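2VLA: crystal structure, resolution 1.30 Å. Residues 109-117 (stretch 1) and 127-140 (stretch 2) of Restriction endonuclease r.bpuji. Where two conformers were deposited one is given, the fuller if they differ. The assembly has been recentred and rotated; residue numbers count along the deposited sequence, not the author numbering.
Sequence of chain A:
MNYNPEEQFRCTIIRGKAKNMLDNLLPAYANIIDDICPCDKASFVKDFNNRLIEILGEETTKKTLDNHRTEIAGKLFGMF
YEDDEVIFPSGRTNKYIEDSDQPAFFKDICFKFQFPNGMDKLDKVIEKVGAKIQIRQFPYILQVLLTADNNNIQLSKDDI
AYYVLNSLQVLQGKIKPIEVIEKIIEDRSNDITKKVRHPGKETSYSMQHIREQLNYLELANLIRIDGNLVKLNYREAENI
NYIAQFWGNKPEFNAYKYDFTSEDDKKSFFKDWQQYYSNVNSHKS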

ATOM      1  N   ILE A 109       5.378  -0.716   6.339  1.00 11.72           N
ATOM      2  CA  ILE A 109       4.782  -0.529   5.038  1.00 11.03           C
ATOM      3  C   ILE A 109       3.610   0.475   5.093  1.00 10.76           C
ATOM      4  O   ILE A 109       3.527   1.391   4.257  1.00 11.16           O
ATOM      5  CB  ILE A 109       4.330  -1.889   4.444  1.00 10.51           C
ATOM      6  CG1 ILE A 109       5.567  -2.636   3.904  1.00 11.17           C
ATOM      7  CG2 ILE A 109       3.260  -1.705   3.375  1.00 11.42           C
ATOM      8  CD1 ILE A 109       5.308  -4.115   3.465  1.00 12.94           C
ATOM      9  N   CYS A 110       2.742   0.335   6.089  1.00 10.83           N
ATOM     10  CA  CYS A 110       1.566   1.183   6.190  1.00 10.24           C
ATOM     11  C   CYS A 110       1.989   2.607   6.543  1.00 10.54           C
ATOM     12  O   CYS A 110       1.404   3.582   6.045  1.00 11.75           O
ATOM     13  CB  CYS A 110       0.585   0.646   7.227  1.00 10.71           C
ATOM     14  SG  CYS A 110      -0.287  -0.865   6.703  1.00 12.54           S
ATOM     15  N   PHE A 111       3.031   2.731   7.349  1.00 11.27           N
ATOM     16  CA  PHE A 111       3.544   4.053   7.750  1.00 11.38           C
ATOM     17  C   PHE A 111       4.093   4.825   6.560  1.00 10.80           C
ATOM     18  O   PHE A 111       3.936   6.074   6.477  1.00 13.52           O
ATOM     19  CB  PHE A 111       4.603   3.887   8.806  1.00 12.38           C
ATOM     20  CG  PHE A 111       5.097   5.198   9.354  1.00 13.45           C
ATOM     21  CD1 PHE A 111       4.323   5.941  10.262  1.00 17.61           C
ATOM     22  CD2 PHE A 111       6.272   5.736   8.909  1.00 18.70           C
ATOM     23  CE1 PHE A 111       4.755   7.191  10.718  1.00 21.21           C
ATOM     24  CE2 PHE A 111       6.703   6.982   9.373  1.00 24.82           C
ATOM     25  CZ  PHE A 111       5.926   7.692  10.280  1.00 17.71           C
ATOM     26  N   LYS A 112       4.784   4.125   5.668  1.00 10.83           N
ATOM     27  CA  LYS A 112       5.482   4.729   4.542  1.00 12.10           C
ATOM     28  C   LYS A 112       4.667   4.884   3.266  1.00 11.77           C
ATOM     29  O   LYS A 112       5.024   5.673   2.389  1.00 12.52           O
ATOM     30  CB  LYS A 112       6.749   3.942   4.229  1.00 13.29           C
ATOM     31  CG  LYS A 112       7.776   3.978   5.351  1.00 18.62           C
ATOM     32  CD  LYS A 112       8.789   5.064   5.168  1.00 26.32           C
ATOM     33  CE  LYS A 112       9.966   4.885   6.125  1.00 32.36           C
ATOM     34  NZ  LYS A 112      11.107   4.119   5.507  1.00 35.51           N
ATOM     35  N   PHE A 113       3.600   4.111   3.128  1.00 10.97           N
ATOM     36  CA  PHE A 113       2.826   4.108   1.903  1.00 10.58           C
ATOM     37  C   PHE A 113       2.256   5.506   1.658  1.00 10.28           C
ATOM     38  O   PHE A 113       1.881   6.209   2.608  1.00 11.26           O
ATOM     39  CB  PHE A 113       1.677   3.065   1.970  1.00 10.82           C
ATOM     40  CG  PHE A 113       1.604   2.126   0.759  1.00 11.46           C
ATOM     41  CD1 PHE A 113       1.257   2.582  -0.487  1.00 13.34           C
ATOM     42  CD2 PHE A 113       1.846   0.794   0.909  1.00 12.67           C
ATOM     43  CE1 PHE A 113       1.156   1.708  -1.562  1.00 13.02           C
ATOM     44  CE2 PHE A 113       1.717  -0.072  -0.156  1.00 12.72           C
ATOM     45  CZ  PHE A 113       1.379   0.387  -1.368  1.00 12.19           C
ATOM     46  N   GLN A 114       2.097   5.854   0.394  1.00 10.21           N
ATOM     47  CA  GLN A 114       1.451   7.070   0.012  1.00 10.39           C
ATOM     48  C   GLN A 114       1.035   6.984  -1.423  1.00 10.02           C
ATOM     49  O   GLN A 114       1.499   6.080  -2.165  1.00 10.39           O
ATOM     50  CB  GLN A 114       2.425   8.246   0.190  1.00 11.20           C
ATOM     51  CG  GLN A 114       3.730   8.017  -0.522  1.00 12.06           C
ATOM     52  CD  GLN A 114       4.582   9.282  -0.587  1.00 12.40           C
ATOM     53  OE1 GLN A 114       5.198   9.674   0.404  1.00 13.00           O
ATOM     54  NE2 GLN A 114       4.625   9.911  -1.755  1.00 13.19           N
ATOM     55  N   PHE A 115       0.181   7.921  -1.845  1.00 10.61           N
ATOM     56  CA  PHE A 115      -0.045   8.188  -3.260  1.00 10.82           C
ATOM     57  C   PHE A 115       0.307   9.672  -3.492  1.00 10.53           C
ATOM     58  O   PHE A 115      -0.012  10.514  -2.649  1.00 12.52           O
ATOM     59  CB  PHE A 115      -1.498   7.993  -3.647  1.00 11.05           C
ATOM     60  CG  PHE A 115      -2.041   6.585  -3.405  1.00 10.57           C
ATOM     61  CD1 PHE A 115      -1.505   5.462  -4.059  1.00 12.02           C
ATOM     62  CD2 PHE A 115      -3.095   6.399  -2.551  1.00 11.72           C
ATOM     63  CE1 PHE A 115      -2.083   4.154  -3.878  1.00 12.90           C
ATOM     64  CE2 PHE A 115      -3.669   5.088  -2.374  1.00 12.79           C
ATOM     65  CZ  PHE A 115      -3.125   3.992  -3.034  1.00 13.09           C
ATOM     66  N   PRO A 116       0.975   9.989  -4.612  1.00 11.36           N
ATOM     67  CA  PRO A 116       1.518   9.058  -5.590  1.00 11.39           C
ATOM     68  C   PRO A 116       2.735   8.353  -5.054  1.00 11.78           C
ATOM     69  O   PRO A 116       3.236   8.693  -3.978  1.00 12.64           O
ATOM     70  CB  PRO A 116       1.922   9.987  -6.788  1.00 13.38           C
ATOM     71  CG  PRO A 116       1.349  11.341  -6.454  1.00 14.01           C
ATOM     72  CD  PRO A 116       1.277  11.390  -4.968  1.00 13.28           C
ATOM     73  N   ASN A 117       3.222   7.370  -5.800  1.00 11.15           N
ATOM     74  CA  ASN A 117       4.399   6.660  -5.418  1.00 11.43           C
ATOM     75  C   ASN A 117       5.150   6.092  -6.623  1.00 12.10           C
ATOM     76  O   ASN A 117       4.677   6.172  -7.774  1.00 12.31           O
ATOM     77  CB  ASN A 117       4.030   5.547  -4.421  1.00 11.15           C
ATOM     78  CG  ASN A 117       3.108   4.497  -5.035  1.00 10.68           C
ATOM     79  OD1 ASN A 117       3.454   3.890  -6.053  1.00 11.45           O
ATOM     80  ND2 ASN A 117       1.898   4.332  -4.457  1.00 10.72           N
ATOM     81  N   GLU A 127      -0.825   9.901 -14.343  0.50 16.13           N
ATOM     82  CA  GLU A 127      -2.264  10.062 -14.102  0.50 17.11           C
ATOM     83  C   GLU A 127      -2.531  10.579 -12.676  0.50 16.00           C
ATOM     84  O   GLU A 127      -3.324  11.496 -12.477  0.50 18.69           O
ATOM     85  CB  GLU A 127      -3.003   8.742 -14.329  0.50 18.66           C
ATOM     86  CG  GLU A 127      -3.179   8.363 -15.804  0.50 19.37           C
ATOM     87  CD  GLU A 127      -3.798   6.986 -15.991  0.50 25.94           C
ATOM     88  OE1 GLU A 127      -4.382   6.461 -15.024  0.50 27.35           O
ATOM     89  OE2 GLU A 127      -3.707   6.437 -17.113  0.50 27.38           O
ATOM     90  N   LYS A 128      -1.865   9.986 -11.693  1.00 15.88           N
ATOM     91  CA  LYS A 128      -2.115  10.334 -10.308  1.00 14.96           C
ATOM     92  C   LYS A 128      -1.593  11.736  -9.996  1.00 15.25           C
ATOM     93  O   LYS A 128      -2.265  12.521  -9.354  1.00 15.56           O
ATOM     94  CB  LYS A 128      -1.508   9.284  -9.377  1.00 15.34           C
ATOM     95  CG  LYS A 128      -2.250   7.969  -9.451  1.00 14.92           C
ATOM     96  CD  LYS A 128      -1.653   6.884  -8.578  1.00 16.41           C
ATOM     97  CE  LYS A 128      -2.341   5.541  -8.859  1.00 21.24           C
ATOM     98  NZ  LYS A 128      -1.785   4.433  -8.070  1.00 23.95           N
ATOM     99  N   VAL A 129      -0.427  12.058 -10.521  1.00 15.64           N
ATOM    100  CA  VAL A 129       0.106  13.404 -10.402  1.00 16.87           C
ATOM    101  C   VAL A 129      -0.812  14.412 -11.129  1.00 18.30           C
ATOM    102  O   VAL A 129      -1.096  15.520 -10.607  1.00 17.49           O
ATOM    103  CB  VAL A 129       1.538  13.475 -10.951  1.00 18.01           C
ATOM    104  CG1 VAL A 129       1.953  14.913 -11.206  1.00 20.72           C
ATOM    105  CG2 VAL A 129       2.514  12.779  -9.984  1.00 19.17           C
ATOM    106  N   GLY A 130      -1.313  14.031 -12.297  1.00 17.23           N
ATOM    107  CA  GLY A 130      -2.214  14.919 -13.066  1.00 17.95           C
ATOM    108  C   GLY A 130      -3.503  15.207 -12.307  1.00 18.94           C
ATOM    109  O   GLY A 130      -4.095  16.276 -12.449  1.00 20.54           O
ATOM    110  N   ALA A 131      -3.920  14.252 -11.480  1.00 17.61           N
ATOM    111  CA  ALA A 131      -5.138  14.378 -10.686  1.00 16.55           C
ATOM    112  C   ALA A 131      -4.885  15.078  -9.323  1.00 16.29           C
ATOM    113  O   ALA A 131      -5.805  15.245  -8.528  1.00 17.20           O
ATOM    114  CB  ALA A 131      -5.768  12.982 -10.467  1.00 18.05           C
ATOM    115  N   LYS A 132      -3.629  15.449  -9.066  1.00 14.26           N
ATOM    116  CA  LYS A 132      -3.256  16.135  -7.841  1.00 16.72           C
ATOM    117  C   LYS A 132      -3.494  15.273  -6.611  1.00 14.64           C
ATOM    118  O   LYS A 132      -3.829  15.754  -5.562  1.00 14.01           O
ATOM    119  CB  LYS A 132      -4.021  17.438  -7.724  1.00 19.35           C
ATOM    120  CG  LYS A 132      -3.742  18.419  -8.892  1.00 23.66           C
ATOM    121  N   ILE A 133      -3.297  13.980  -6.749  0.50 13.99           N
ATOM    122  CA  ILE A 133      -3.441  13.105  -5.613  0.50 13.14           C
ATOM    123  C   ILE A 133      -2.232  13.276  -4.675  0.50 15.08           C
ATOM    124  O   ILE A 133      -1.093  13.414  -5.129  0.50 14.67           O
ATOM    125  CB  ILE A 133      -3.621  11.646  -6.063  0.50 11.52           C
ATOM    126  CG1 ILE A 133      -5.001  11.470  -6.734  0.50 13.82           C
ATOM    127  CG2 ILE A 133      -3.485  10.697  -4.876  0.50 13.50           C
ATOM    128  CD1 ILE A 133      -5.244  10.071  -7.364  0.50 17.48           C
ATOM    129  N   GLN A 134      -2.508  13.345  -3.374  1.00 11.82           N
ATOM    130  CA  GLN A 134      -1.452  13.457  -2.341  1.00 12.02           C
ATOM    131  C   GLN A 134      -2.015  13.084  -0.994  1.00 13.21           C
ATOM    132  O   GLN A 134      -2.775  13.825  -0.398  1.00 14.06           O
ATOM    133  CB  GLN A 134      -0.795  14.858  -2.276  1.00 15.62           C
ATOM    134  CG  GLN A 134      -1.609  15.965  -2.695  1.00 21.10           C
ATOM    135  CD  GLN A 134      -0.835  17.297  -2.624  1.00 22.03           C
ATOM    136  OE1 GLN A 134       0.345  17.343  -2.208  1.00 24.32           O
ATOM    137  NE2 GLN A 134      -1.499  18.385  -3.004  1.00 20.46           N
ATOM    138  N   ILE A 135      -1.672  11.885  -0.534  0.50 11.56           N
ATOM    139  CA  ILE A 135      -2.227  11.374   0.688  0.50 10.78           C
ATOM    140  C   ILE A 135      -1.359  10.271   1.284  0.50 10.67           C
ATOM    141  O   ILE A 135      -0.746   9.482   0.557  0.50 11.54           O
ATOM    142  CB  ILE A 135      -3.664  10.827   0.447  0.50 11.24           C
ATOM    143  CG1 ILE A 135      -4.415  10.674   1.773  0.50 12.51           C
ATOM    144  CG2 ILE A 135      -3.618   9.499  -0.340  0.50 11.89           C
ATOM    145  CD1 ILE A 135      -4.855  12.000   2.387  0.50 12.91           C
ATOM    146  N   ARG A 136      -1.312  10.228   2.608  1.00 11.30           N
ATOM    147  CA  ARG A 136      -0.814   9.070   3.335  1.00 10.68           C
ATOM    148  C   ARG A 136      -2.024   8.271   3.762  1.00 10.68           C
ATOM    149  O   ARG A 136      -2.678   8.582   4.745  1.00 11.14           O
ATOM    150  CB  ARG A 136      -0.040   9.520   4.592  1.00 12.09           C
ATOM    151  CG  ARG A 136       1.094  10.515   4.329  1.00 11.22           C
ATOM    152  CD  ARG A 136       1.862  10.756   5.595  1.00 13.98           C
ATOM    153  NE  ARG A 136       2.827  11.826   5.442  1.00 14.93           N
ATOM    154  CZ  ARG A 136       3.953  11.905   6.125  1.00 17.44           C
ATOM    155  NH1 ARG A 136       4.274  10.956   6.996  1.00 16.31           N
ATOM    156  NH2 ARG A 136       4.747  12.948   5.955  1.00 16.79           N
ATOM    157  N   GLN A 137      -2.363   7.226   2.988  1.00 10.37           N
ATOM    158  CA  GLN A 137      -3.701   6.663   3.108  1.00 10.09           C
ATOM    159  C   GLN A 137      -3.908   5.851   4.383  1.00  9.78           C
ATOM    160  O   GLN A 137      -5.012   5.813   4.908  1.00 10.17           O
ATOM    161  CB  GLN A 137      -4.076   5.817   1.868  1.00 11.20           C
ATOM    162  CG  GLN A 137      -3.392   4.449   1.727  1.00 11.64           C
ATOM    163  CD  GLN A 137      -2.099   4.493   0.937  1.00 12.63           C
ATOM    164  OE1 GLN A 137      -1.313   5.448   1.031  1.00 13.26           O
ATOM    165  NE2 GLN A 137      -1.836   3.429   0.186  1.00 14.05           N
ATOM    166  N   PHE A 138      -2.851   5.290   4.941  1.00  9.49           N
ATOM    167  CA  PHE A 138      -3.041   4.470   6.145  1.00 10.08           C
ATOM    168  C   PHE A 138      -3.241   5.302   7.427  1.00 10.15           C
ATOM    169  O   PHE A 138      -4.190   5.085   8.163  1.00 10.81           O
ATOM    170  CB  PHE A 138      -1.944   3.413   6.269  1.00 10.81           C
ATOM    171  CG  PHE A 138      -2.057   2.337   5.227  1.00  9.92           C
ATOM    172  CD1 PHE A 138      -3.132   1.489   5.247  1.00 10.39           C
ATOM    173  CD2 PHE A 138      -1.184   2.252   4.201  1.00 10.48           C
ATOM    174  CE1 PHE A 138      -3.284   0.455   4.250  1.00 12.76           C
ATOM    175  CE2 PHE A 138      -1.316   1.264   3.201  1.00 10.69           C
ATOM    176  CZ  PHE A 138      -2.390   0.362   3.250  1.00 11.78           C
ATOM    177  N   PRO A 139      -2.409   6.349   7.639  1.00 10.59           N
ATOM    178  CA  PRO A 139      -2.797   7.295   8.662  1.00 10.90           C
ATOM    179  C   PRO A 139      -4.245   7.796   8.494  1.00 10.82           C
ATOM    180  O   PRO A 139      -4.989   7.889   9.464  1.00 10.64           O
ATOM    181  CB  PRO A 139      -1.770   8.421   8.485  1.00 11.19           C
ATOM    182  CG  PRO A 139      -0.551   7.704   8.012  1.00 11.68           C
ATOM    183  CD  PRO A 139      -1.083   6.647   7.077  1.00 10.26           C
ATOM    184  N   TYR A 140      -4.628   8.107   7.269  1.00 10.18           N
ATOM    185  CA  TYR A 140      -5.927   8.648   7.027  1.00 10.40           C
ATOM    186  C   TYR A 140      -7.049   7.643   7.393  1.00 10.02           C
ATOM    187  O   TYR A 140      -8.018   7.974   8.058  1.00 10.42           O
ATOM    188  CB  TYR A 140      -6.065   9.122   5.573  1.00 10.90           C
ATOM    189  CG  TYR A 140      -7.253  10.020   5.357  1.00 10.30           C
ATOM    190  CD1 TYR A 140      -8.488   9.488   5.093  1.00 10.75           C
ATOM    191  CD2 TYR A 140      -7.149  11.425   5.483  1.00 11.55           C
ATOM    192  CE1 TYR A 140      -9.566  10.264   4.932  1.00 12.24           C
ATOM    193  CE2 TYR A 140      -8.241  12.207   5.319  1.00 12.95           C
ATOM    194  CZ  TYR A 140      -9.455  11.636   5.048  1.00 12.06           C
ATOM    195  OH  TYR A 140     -10.602  12.367   4.874  1.00 12.67           O
TER
HETATM  196  O   HOH W   1       0.065   5.408   4.453  1.00 11.66           O
HETATM  197  O   HOH W   2       3.254   8.372   7.954  1.00 18.21           O

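Phe 115 has the largest area covered by the opposing stretch. Its CB lies 3.6 Å from CG2 of Ile 133. Its ring meets Ile 135 at the edge, with CD2 3.8 Å from CG2 of Ile 135. OE1 of Gln 137 lies over one face of the same ring. Pro 116, which follows a cis peptide bond, extends this apolar patch: its CG is 4.0 Å from CG2 of Val 129.

A second apolar cluster forms around Phe 138. SG of Cys 110 sits over the face of this ring, 3.9 Å from the centroid of the Phe 138 ring and only 7° off the ring normal. This is a sulfur-aromatic contact. CB of Cys 110 also packs here, 3.7 Å from CG of Phe 138. The edge of Phe 138 turns toward the face of Phe 113 in an offset edge-to-face pair, with the planes at 71°. CB of Phe 113 is 3.7 Å from CE2 of Phe 138.

The backbones join at a single antiparallel bridge between Phe 115 and Ile 135. N of Phe 115 donates to O of Ile 135 at 3.0 Å, and N of Ile 135 donates to O of Phe 115 at 3.0 Å. Both bonds are close to straight. O of Phe 115 also receives a CA-H...O contact from CA of Gln 134, at 3.3 Å.

Beyond the bridge, water links the stretches. Water 1 donates to O of Cys 110 (2.8 Å) and O of Phe 113 (2.7 Å), and accepts from N of Phe 138 (3.0 Å). It thus ties the end of one helix to the start of another. Water 2 joins O of Phe 111 (2.8 Å) to NH1 of Arg 136 (2.9 Å). No direct side-chain hydrogen bond crosses the contact.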